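Local coordinates for C2 domain protein (Ramazzottius varieornatus, PDB 7DF2) that binds three calcium ions in the loops at one end of a C2-type beta sandwich and, in the crystal, carries a glycan on one sheet; its cellular role is unknown, at residues Glu44-Arg49 with Glu109-Ile114; Lys125-Val130 with Asn145-Ile150; Ser167-Cys172 with Tyr183-Trp188. All blocks are in the same frame, centred on the assembly; numbering follows the deposited sequence. Where two conformers were deposited one is given.

Contact 1. Residues Glu44-Arg49 with Glu109-Ile114; sequences EMNVVR and EIDKTI. With GLC (alpha-D-glucopyranose), chain B.
Val47 and Lys112 face each other where strands 44-49 and 109-114 run antiparallel, and the ladder of backbone bonds turns irregular beyond them. Met45 and Ile114 form a regular hydrogen-bonded pair, Met45 N to Ile114 O being 2.8 Å and nearly straight. Val47 N reaches Lys112 O at 2.8 Å, while Lys112 N returns a longer, more bent bond to Val47 O. Asp111 and Lys112 both stand against Val47, a G1 beta bulge, and the register slips by one residue. The turned amides of Ile110 and Asp111 converge on Val48 O from one face of its plane, and a water shared with Glu109 OE1 gives that oxygen a third donor.

Among polar side chains, Asn46 works across the bulge. Its CG lies anti to the backbone N (chi1 179°), which carries ND2 over to Asp111 OD1 at 2.9 Å, in the amide plane. ND2 also donates to Lys112 O, from above that carbonyl's plane. Arg185 NE binds the amide oxygen, fixing the flip of the group.

The apolar contacts lie on the sheet face of Met45, Val47 and Ile114: Val47 CG1 meets Ile110 CD1 at 3.8 Å, and Met45 CB touches Ile114 CG1. Leu98 and Ala74 of the second sheet pack against this face.

At the sugar end, Arg49 and Glu109 run side by side, their flat groups 21° apart. Glu109 grips glucose with both oxygens, OE2 accepting from the O3 hydroxyl at 2.7 Å and OE1 from the O4 hydroxyl at 2.8 Å. Arg49 NH1, in the conformer described, adds a weak bond to O4 and pairs with Glu169. Two adjacent hydroxyls clasped by one carboxylate beside an arginine are characteristic of a protein-carbohydrate site, here on an edge pair of a C2 beta sandwich.

Contact 2. Residues Lys125-Val130 with Asn145-Ile150; sequences KIAMRV and NYKCHI
Ile150 and Met128, which lose the most surface in this contact, cross at about a right angle on the inner face of an antiparallel pair. Ile150 CD1 lies 3.8 Å from Met128 CG and nearly as close to SD. The thioether is bent at its last torsion (chi3 -77°), so that CE turns back to Ile150 CG1 and, in one of two Cys148 conformers, to the cysteine SG. Tyr186 and Trp188 of the facing sheet close over Ile150. Farther along this face, Val130 CG1 touches Tyr146 CD1, and the tyrosine hydroxyl is bonded to Ser180.

Six backbone bonds hold the strands in register, Ile150 N to Ile126 O being nearly straight at 2.7 Å. The other face is polar. Lys125 CD sits over one face of the His149 ring, 3.9 Å from its centroid, a CH-pi contact; its amine goes on to Asn82. Lys147 CD covers one face of the Arg129 guanidinium, whose NE is paired with Asp77. That carboxylate, a water accepting from Arg129 NH1 and Lys147 NZ, and Pro81 O at the lysine probably offset the like charges. Strands 121-136 and 139-150, consecutive and antiparallel, form a beta hairpin whose apolar face turns into the C2 sandwich.

Contact 3. Residues Ser167-Cys172 with Tyr183-Trp188; sequences SPEIAC and YLRYRW
Ser167 lies against Tyr186 with its CB over one face of the phenol ring, 4.0 Å from the centroid, a CH-pi contact. Ile170 CD1 reaches the same ring at its edge, in plane, 3.9 Å from Tyr186 CD1, confining it. With OG set between the backbone N and the carbonyl carbon (chi1 74°), the Ser167 hydroxyl takes the N-H of Tyr186 at 3.0 Å and donates its own O-H to Pro168 O; Ser167 N meanwhile donates to Tyr186 O. The serine thus continues the pairing where 167-169 is not yet strand. A tighter backbone pair follows, Ile170 N to Leu184 O being 2.6 Å.

Glu169 and Arg185 cross obliquely through their aliphatic parts, CG to CG 4.0 Å, with carboxylate and guanidinium planes 75° apart. Each charge is engaged elsewhere, Glu169 with Arg49 and Arg185 with Asn46, and a water links Arg185 NH1 to Ser167 O. Ala171 CB comes obliquely to Tyr183 CE2 at 3.6 Å, while Cys172 CB meets Leu184 CD1 on the inner face. The pair is the edge hairpin of the four-stranded C2 sheet; Glu169 belongs to the glycan pocket, and Cys172 is a known disulfide partner of Cys148, unbonded in this conformer.

Contacts 1 and 3 belong to one four-stranded sheet, where strands 41-51 and 181-190 are direct neighbours joined by backbone bonds such as Asn46 N to Arg185 O. Contact 2 lies in the facing sheet and is the most buried of the three. Its inner face meets both others across the sandwich: Met45 CE packs on Val130 CG2, and Ile150 on Tyr186, while Cys148 CB packs on Cys172 SG, a known disulfide pair left open in the conformer described. Chemistry follows place: contact 2 is regular and apolar within, whereas contacts 1 and 3 carry a bulge, a serine-mediated bond and charged residues that meet at the sugar.

Contact 1. Residues Glu44-Arg49 with Glu109-Ile114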
loop_
_atom_site.group_PDB
_atom_site.type_symbol
_atom_site.label_atom_id
_atom_site.label_comp_id
_atom_site.label_asym_id
_atom_site.label_seq_id
_atom_site.Cartn_x
_atom_site.Cartn_y
_atom_site.Cartn_z
ATOM N N GLU A 44 6.455 -8.493 -0.682
ATOM C CA GLU A 44 5.034 -8.782 -0.520
ATOM C C GLU A 44 4.437 -7.755 0.421
ATOM O O GLU A 44 5.027 -7.441 1.462
ATOM C CB GLU A 44 4.808 -10.198 0.020
ATOM C CG GLU A 44 5.394 -11.276 -0.882
ATOM C CD GLU A 44 5.109 -12.676 -0.368
ATOM O OE1 GLU A 44 4.490 -12.814 0.716
ATOM O OE2 GLU A 44 5.516 -13.639 -1.040
ATOM N N MET A 45 3.284 -7.212 0.037
ATOM C CA MET A 45 2.573 -6.212 0.820
ATOM C C MET A 45 1.196 -6.761 1.153
ATOM O O MET A 45 0.393 -7.026 0.251
ATOM C CB MET A 45 2.466 -4.901 0.047
ATOM C CG MET A 45 1.517 -3.866 0.647
ATOM S SD MET A 45 1.494 -2.430 -0.460
ATOM C CE MET A 45 0.189 -1.454 0.300
ATOM N N ASN A 46 0.938 -6.956 2.441
ATOM C CA ASN A 46 -0.322 -7.499 2.935
ATOM C C ASN A 46 -1.122 -6.351 3.534
ATOM O O ASN A 46 -0.697 -5.741 4.523
ATOM C CB ASN A 46 -0.039 -8.582 3.974
ATOM C CG ASN A 46 -1.288 -9.201 4.584
ATOM O OD1 ASN A 46 -1.290 -9.519 5.780
ATOM N ND2 ASN A 46 -2.314 -9.461 3.771
ATOM N N VAL A 47 -2.263 -6.040 2.927
ATOM C CA VAL A 47 -3.164 -5.024 3.459
ATOM C C VAL A 47 -4.146 -5.739 4.377
ATOM O O VAL A 47 -5.014 -6.486 3.921
ATOM C CB VAL A 47 -3.871 -4.258 2.338
ATOM C CG1 VAL A 47 -4.902 -3.281 2.923
ATOM C CG2 VAL A 47 -2.825 -3.522 1.512
ATOM N N VAL A 48 -3.987 -5.527 5.685
ATOM C CA VAL A 48 -4.712 -6.319 6.668
ATOM C C VAL A 48 -6.126 -5.791 6.849
ATOM O O VAL A 48 -7.108 -6.522 6.688
ATOM C CB VAL A 48 -3.947 -6.335 8.004
ATOM C CG1 VAL A 48 -4.723 -7.134 9.045
ATOM C CG2 VAL A 48 -2.526 -6.905 7.783
ATOM N N ARG A 49 -6.246 -4.505 7.169
ATOM C CA ARG A 49 -7.556 -3.902 7.359
ATOM C C ARG A 49 -7.409 -2.393 7.277
ATOM O O ARG A 49 -6.304 -1.851 7.349
ATOM C CB ARG A 49 -8.176 -4.328 8.693
ATOM C CG ARG A 49 -7.371 -3.901 9.895
ATOM C CD ARG A 49 -8.069 -4.341 11.181
ATOM N NE ARG A 49 -7.337 -3.809 12.319
ATOM C CZ ARG A 49 -6.195 -4.312 12.771
ATOM N NH1 ARG A 49 -5.656 -5.383 12.188
ATOM N NH2 ARG A 49 -5.592 -3.742 13.808
ATOM N N GLU A 109 -12.230 -5.303 7.033
ATOM C CA GLU A 109 -11.270 -6.402 7.045
ATOM C C GLU A 109 -10.949 -6.800 5.615
ATOM O O GLU A 109 -11.859 -7.056 4.825
ATOM C CB GLU A 109 -11.835 -7.586 7.818
ATOM C CG GLU A 109 -12.163 -7.230 9.263
ATOM C CD GLU A 109 -10.916 -7.084 10.113
ATOM O OE1 GLU A 109 -9.857 -7.634 9.733
ATOM O OE2 GLU A 109 -10.989 -6.424 11.168
ATOM N N ILE A 110 -9.656 -6.856 5.286
ATOM C CA ILE A 110 -9.239 -6.936 3.887
ATOM C C ILE A 110 -8.414 -8.190 3.628
ATOM O O ILE A 110 -8.818 -9.038 2.827
ATOM C CB ILE A 110 -8.458 -5.667 3.484
ATOM C CG1 ILE A 110 -9.363 -4.429 3.601
ATOM C CG2 ILE A 110 -7.933 -5.761 2.057
ATOM C CD1 ILE A 110 -8.615 -3.148 3.505
ATOM N N ASP A 111 -7.256 -8.298 4.281
ATOM C CA ASP A 111 -6.290 -9.402 4.118
ATOM C C ASP A 111 -6.101 -9.813 2.660
ATOM O O ASP A 111 -6.249 -10.979 2.288
ATOM C CB ASP A 111 -6.658 -10.626 4.968
ATOM C CG ASP A 111 -5.493 -11.653 5.048
ATOM O OD1 ASP A 111 -4.321 -11.220 4.946
ATOM O OD2 ASP A 111 -5.726 -12.888 5.207
ATOM N N LYS A 112 -5.734 -8.838 1.831
ATOM C CA LYS A 112 -5.288 -9.124 0.469
ATOM C C LYS A 112 -3.810 -8.778 0.342
ATOM O O LYS A 112 -3.268 -7.967 1.099
ATOM C CB LYS A 112 -6.099 -8.341 -0.581
ATOM C CG LYS A 112 -7.617 -8.425 -0.446
ATOM C CD LYS A 112 -8.151 -9.845 -0.673
ATOM C CE LYS A 112 -9.678 -9.865 -0.922
ATOM N NZ LYS A 112 -10.196 -11.270 -0.872
ATOM N N THR A 113 -3.150 -9.389 -0.645
ATOM C CA THR A 113 -1.700 -9.276 -0.744
ATOM C C THR A 113 -1.293 -9.056 -2.194
ATOM O O THR A 113 -1.857 -9.685 -3.097
ATOM C CB THR A 113 -1.029 -10.544 -0.189
ATOM O OG1 THR A 113 -1.410 -10.704 1.178
ATOM C CG2 THR A 113 0.491 -10.452 -0.270
ATOM N N ILE A 114 -0.328 -8.150 -2.411
ATOM C CA ILE A 114 0.258 -7.929 -3.729
ATOM C C ILE A 114 1.771 -8.060 -3.601
ATOM O O ILE A 114 2.332 -8.029 -2.502
ATOM C CB ILE A 114 -0.129 -6.561 -4.335
ATOM C CG1 ILE A 114 0.332 -5.412 -3.447
ATOM C CG2 ILE A 114 -1.657 -6.470 -4.548
ATOM C CD1 ILE A 114 0.125 -4.037 -4.109
HETATM C C1 GLC B . -8.491 -10.970 13.816
HETATM C C2 GLC B . -9.357 -9.727 14.066
HETATM C C3 GLC B . -9.194 -8.673 12.964
HETATM C C4 GLC B . -7.722 -8.480 12.590
HETATM C C5 GLC B . -7.003 -9.825 12.490
HETATM C C6 GLC B . -5.526 -9.651 12.161
HETATM O O2 GLC B . -10.721 -10.065 14.220
HETATM O O3 GLC B . -9.736 -7.437 13.396
HETATM O O4 GLC B . -7.589 -7.765 11.371
HETATM O O5 GLC B . -7.162 -10.534 13.705
HETATM O O6 GLC B . -5.180 -10.615 11.192
HETATM O O HOH W 1 -7.950 -9.152 8.065
#

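Contact 2. Residues Lys125-Val130 with Asn145-Ile150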
loop_
_atom_site.group_PDB
_atom_site.type_symbol
_atom_site.label_atom_id
_atom_site.label_comp_id
_atom_site.label_asym_id
_atom_site.label_seq_id
_atom_site.Cartn_x
_atom_site.Cartn_y
_atom_site.Cartn_z
ATOM N N LYS A 125 14.553 3.005 -0.008
ATOM C CA LYS A 125 13.221 3.120 0.575
ATOM C C LYS A 125 12.203 2.598 -0.423
ATOM O O LYS A 125 12.246 2.961 -1.601
ATOM C CB LYS A 125 12.888 4.580 0.915
ATOM C CG LYS A 125 13.287 5.011 2.305
ATOM C CD LYS A 125 12.408 6.144 2.794
ATOM C CE LYS A 125 12.584 7.375 1.942
ATOM N NZ LYS A 125 12.038 8.562 2.635
ATOM N N ILE A 126 11.272 1.772 0.047
ATOM C CA ILE A 126 10.155 1.312 -0.767
ATOM C C ILE A 126 8.872 1.767 -0.089
ATOM O O ILE A 126 8.662 1.495 1.098
ATOM C CB ILE A 126 10.170 -0.217 -0.939
ATOM C CG1 ILE A 126 11.410 -0.645 -1.729
ATOM C CG2 ILE A 126 8.903 -0.708 -1.624
ATOM C CD1 ILE A 126 11.604 -2.144 -1.782
ATOM N N ALA A 127 8.022 2.452 -0.837
ATOM C CA ALA A 127 6.800 3.027 -0.285
ATOM C C ALA A 127 5.630 2.092 -0.550
ATOM O O ALA A 127 5.264 1.864 -1.707
ATOM C CB ALA A 127 6.530 4.400 -0.887
ATOM N N MET A 128 5.053 1.550 0.514
ATOM C CA MET A 128 3.757 0.888 0.406
ATOM C C MET A 128 2.697 1.981 0.317
ATOM O O MET A 128 2.618 2.834 1.207
ATOM C CB MET A 128 3.521 -0.015 1.612
ATOM C CG MET A 128 4.481 -1.195 1.663
ATOM S SD MET A 128 4.123 -2.290 3.046
ATOM C CE MET A 128 4.813 -1.405 4.434
ATOM N N ARG A 129 1.930 1.993 -0.774
ATOM C CA ARG A 129 0.951 3.046 -1.037
ATOM C C ARG A 129 -0.442 2.435 -1.045
ATOM O O ARG A 129 -0.664 1.402 -1.682
ATOM C CB ARG A 129 1.218 3.750 -2.375
ATOM C CG ARG A 129 2.502 4.565 -2.411
ATOM C CD ARG A 129 2.550 5.405 -3.683
ATOM N NE ARG A 129 3.780 6.184 -3.756
ATOM C CZ ARG A 129 3.916 7.415 -3.274
ATOM N NH1 ARG A 129 2.894 8.026 -2.678
ATOM N NH2 ARG A 129 5.079 8.040 -3.392
ATOM N N VAL A 130 -1.383 3.076 -0.349
ATOM C CA VAL A 130 -2.785 2.676 -0.376
ATOM C C VAL A 130 -3.624 3.929 -0.563
ATOM O O VAL A 130 -3.344 4.971 0.042
ATOM C CB VAL A 130 -3.221 1.945 0.917
ATOM C CG1 VAL A 130 -4.725 1.651 0.903
ATOM C CG2 VAL A 130 -2.441 0.645 1.102
ATOM N N ASN A 145 -5.143 8.892 1.458
ATOM C CA ASN A 145 -3.954 8.214 0.956
ATOM C C ASN A 145 -3.094 7.817 2.153
ATOM O O ASN A 145 -3.009 8.549 3.144
ATOM C CB ASN A 145 -3.145 9.114 0.014
ATOM C CG ASN A 145 -3.898 9.489 -1.256
ATOM O OD1 ASN A 145 -4.702 8.718 -1.770
ATOM N ND2 ASN A 145 -3.615 10.678 -1.779
ATOM N N TYR A 146 -2.446 6.658 2.058
ATOM C CA TYR A 146 -1.633 6.121 3.143
ATOM C C TYR A 146 -0.297 5.692 2.558
ATOM O O TYR A 146 -0.273 5.012 1.533
ATOM C CB TYR A 146 -2.328 4.915 3.811
ATOM C CG TYR A 146 -3.765 5.155 4.197
ATOM C CD1 TYR A 146 -4.790 5.043 3.254
ATOM C CD2 TYR A 146 -4.110 5.467 5.506
ATOM C CE1 TYR A 146 -6.108 5.267 3.600
ATOM C CE2 TYR A 146 -5.436 5.693 5.869
ATOM C CZ TYR A 146 -6.429 5.597 4.916
ATOM O OH TYR A 146 -7.746 5.826 5.271
ATOM N N LYS A 147 0.806 6.097 3.187
ATOM C CA LYS A 147 2.135 5.707 2.720
ATOM C C LYS A 147 2.993 5.300 3.904
ATOM O O LYS A 147 3.091 6.035 4.891
ATOM C CB LYS A 147 2.819 6.840 1.943
ATOM C CG LYS A 147 4.216 6.493 1.431
ATOM C CD LYS A 147 4.743 7.562 0.480
ATOM C CE LYS A 147 5.298 8.760 1.248
ATOM N NZ LYS A 147 5.779 9.830 0.324
ATOM N N CYS A 148 3.622 4.137 3.771
ATOM C CA CYS A 148 4.456 3.507 4.782
ATOM C C CYS A 148 5.734 3.058 4.087
ATOM O O CYS A 148 5.665 2.462 3.007
ATOM C CB CYS A 148 3.719 2.312 5.389
ATOM S SG CYS A 148 4.580 1.394 6.624
ATOM N N HIS A 149 6.895 3.347 4.676
ATOM C CA HIS A 149 8.151 2.997 4.030
ATOM C C HIS A 149 8.754 1.703 4.556
ATOM O O HIS A 149 8.763 1.444 5.760
ATOM C CB HIS A 149 9.162 4.128 4.216
ATOM C CG HIS A 149 8.779 5.391 3.515
ATOM N ND1 HIS A 149 8.544 5.439 2.159
ATOM C CD2 HIS A 149 8.592 6.647 3.978
ATOM C CE1 HIS A 149 8.228 6.676 1.816
ATOM N NE2 HIS A 149 8.252 7.428 2.902
ATOM N N ILE A 150 9.286 0.907 3.642
ATOM C CA ILE A 150 10.139 -0.223 3.981
ATOM C C ILE A 150 11.580 0.238 3.819
ATOM O O ILE A 150 11.944 0.801 2.778
ATOM C CB ILE A 150 9.841 -1.436 3.085
ATOM C CG1 ILE A 150 8.390 -1.901 3.248
ATOM C CG2 ILE A 150 10.805 -2.576 3.379
ATOM C CD1 ILE A 150 7.896 -2.718 2.058
HETATM O O HOH W 2 3.480 10.405 -1.113
#

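Contact 3. Residues Ser167-Cys172 with Tyr183-Trp188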
loop_
_atom_site.group_PDB
_atom_site.type_symbol
_atom_site.label_atom_id
_atom_site.label_comp_id
_atom_site.label_asym_id
_atom_site.label_seq_id
_atom_site.Cartn_x
_atom_site.Cartn_y
_atom_site.Cartn_z
ATOM N N SER A 167 6.557 -8.869 8.644
ATOM C CA SER A 167 6.704 -7.819 9.625
ATOM C C SER A 167 5.521 -7.863 10.592
ATOM O O SER A 167 4.491 -8.480 10.305
ATOM C CB SER A 167 6.758 -6.462 8.939
ATOM O OG SER A 167 5.442 -6.138 8.489
ATOM N N PRO A 168 5.635 -7.210 11.745
ATOM C CA PRO A 168 4.441 -6.980 12.560
ATOM C C PRO A 168 3.462 -6.099 11.798
ATOM O O PRO A 168 3.809 -5.435 10.818
ATOM C CB PRO A 168 4.985 -6.267 13.807
ATOM C CG PRO A 168 6.266 -5.657 13.354
ATOM C CD PRO A 168 6.841 -6.629 12.361
ATOM N N GLU A 169 2.206 -6.141 12.227
ATOM C CA GLU A 169 1.237 -5.214 11.667
ATOM C C GLU A 169 1.720 -3.791 11.906
ATOM O O GLU A 169 2.225 -3.457 12.984
ATOM C CB GLU A 169 -0.154 -5.447 12.271
ATOM C CG GLU A 169 -0.779 -6.789 11.849
ATOM C CD GLU A 169 -2.261 -6.894 12.179
ATOM O OE1 GLU A 169 -2.826 -5.907 12.678
ATOM O OE2 GLU A 169 -2.859 -7.967 11.938
ATOM N N ILE A 170 1.634 -2.971 10.867
ATOM C CA ILE A 170 2.039 -1.565 10.913
ATOM C C ILE A 170 0.797 -0.699 10.773
ATOM O O ILE A 170 0.033 -0.852 9.812
ATOM C CB ILE A 170 3.044 -1.236 9.796
ATOM C CG1 ILE A 170 4.271 -2.156 9.880
ATOM C CG2 ILE A 170 3.399 0.262 9.799
ATOM C CD1 ILE A 170 5.063 -2.235 8.591
ATOM N N ALA A 171 0.610 0.234 11.709
ATOM C CA ALA A 171 -0.557 1.118 11.713
ATOM C C ALA A 171 -0.195 2.358 10.914
ATOM O O ALA A 171 0.397 3.305 11.441
ATOM C CB ALA A 171 -0.968 1.475 13.137
ATOM N N CYS A 172 -0.568 2.365 9.641
ATOM C CA CYS A 172 -0.131 3.387 8.705
ATOM C C CYS A 172 -1.144 4.522 8.675
ATOM O O CYS A 172 -2.286 4.319 8.250
ATOM C CB CYS A 172 0.016 2.792 7.309
ATOM S SG CYS A 172 0.903 3.876 6.248
ATOM N N TYR A 183 -3.768 -0.923 8.154
ATOM C CA TYR A 183 -2.839 -1.806 8.835
ATOM C C TYR A 183 -2.162 -2.669 7.790
ATOM O O TYR A 183 -2.843 -3.321 6.990
ATOM C CB TYR A 183 -3.552 -2.652 9.882
ATOM C CG TYR A 183 -4.049 -1.781 11.015
ATOM C CD1 TYR A 183 -5.229 -1.070 10.887
ATOM C CD2 TYR A 183 -3.305 -1.629 12.178
ATOM C CE1 TYR A 183 -5.679 -0.222 11.914
ATOM C CE2 TYR A 183 -3.749 -0.803 13.211
ATOM C CZ TYR A 183 -4.938 -0.107 13.067
ATOM O OH TYR A 183 -5.398 0.716 14.074
ATOM N N LEU A 184 -0.831 -2.645 7.788
ATOM C CA LEU A 184 -0.029 -3.267 6.740
ATOM C C LEU A 184 0.974 -4.239 7.336
ATOM O O LEU A 184 1.411 -4.084 8.480
ATOM C CB LEU A 184 0.744 -2.215 5.934
ATOM C CG LEU A 184 -0.089 -1.132 5.266
ATOM C CD1 LEU A 184 0.821 -0.098 4.617
ATOM C CD2 LEU A 184 -1.012 -1.781 4.233
ATOM N N ARG A 185 1.351 -5.237 6.539
ATOM C CA ARG A 185 2.512 -6.074 6.829
ATOM C C ARG A 185 3.303 -6.238 5.547
ATOM O O ARG A 185 2.740 -6.189 4.450
ATOM C CB ARG A 185 2.129 -7.475 7.323
ATOM C CG ARG A 185 1.267 -7.530 8.549
ATOM C CD ARG A 185 1.173 -8.969 9.036
ATOM N NE ARG A 185 0.663 -9.896 8.023
ATOM C CZ ARG A 185 0.760 -11.221 8.121
ATOM N NH1 ARG A 185 1.369 -11.763 9.177
ATOM N NH2 ARG A 185 0.260 -12.005 7.168
ATOM N N TYR A 186 4.602 -6.495 5.673
ATOM C CA TYR A 186 5.376 -6.783 4.480
ATOM C C TYR A 186 6.352 -7.909 4.755
ATOM O O TYR A 186 6.687 -8.210 5.905
ATOM C CB TYR A 186 6.144 -5.553 3.972
ATOM C CG TYR A 186 7.287 -5.136 4.864
ATOM C CD1 TYR A 186 7.080 -4.271 5.929
ATOM C CD2 TYR A 186 8.585 -5.594 4.629
ATOM C CE1 TYR A 186 8.134 -3.880 6.757
ATOM C CE2 TYR A 186 9.639 -5.211 5.446
ATOM C CZ TYR A 186 9.407 -4.353 6.504
ATOM O OH TYR A 186 10.454 -3.973 7.309
ATOM N N ARG A 187 6.752 -8.562 3.660
ATOM C CA ARG A 187 7.856 -9.513 3.606
ATOM C C ARG A 187 8.769 -9.112 2.457
ATOM O O ARG A 187 8.324 -8.511 1.475
ATOM C CB ARG A 187 7.377 -10.969 3.373
ATOM C CG ARG A 187 6.845 -11.667 4.597
ATOM C CD ARG A 187 6.856 -13.187 4.481
ATOM N NE ARG A 187 6.341 -13.667 3.199
ATOM C CZ ARG A 187 6.628 -14.863 2.687
ATOM N NH1 ARG A 187 7.427 -15.690 3.349
ATOM N NH2 ARG A 187 6.122 -15.235 1.518
ATOM N N TRP A 188 10.050 -9.461 2.563
ATOM C CA TRP A 188 10.883 -9.356 1.377
ATOM C C TRP A 188 12.055 -10.314 1.504
ATOM O O TRP A 188 12.527 -10.605 2.607
ATOM C CB TRP A 188 11.370 -7.923 1.095
ATOM C CG TRP A 188 12.106 -7.198 2.190
ATOM C CD1 TRP A 188 12.268 -7.579 3.497
ATOM C CD2 TRP A 188 12.775 -5.949 2.050
ATOM N NE1 TRP A 188 12.998 -6.625 4.178
ATOM C CE2 TRP A 188 13.325 -5.620 3.305
ATOM C CE3 TRP A 188 12.975 -5.077 0.977
ATOM C CZ2 TRP A 188 14.057 -4.452 3.515
ATOM C CZ3 TRP A 188 13.700 -3.914 1.192
ATOM C CH2 TRP A 188 14.231 -3.616 2.449
HETATM O O HOH W 3 2.804 -10.358 11.456
#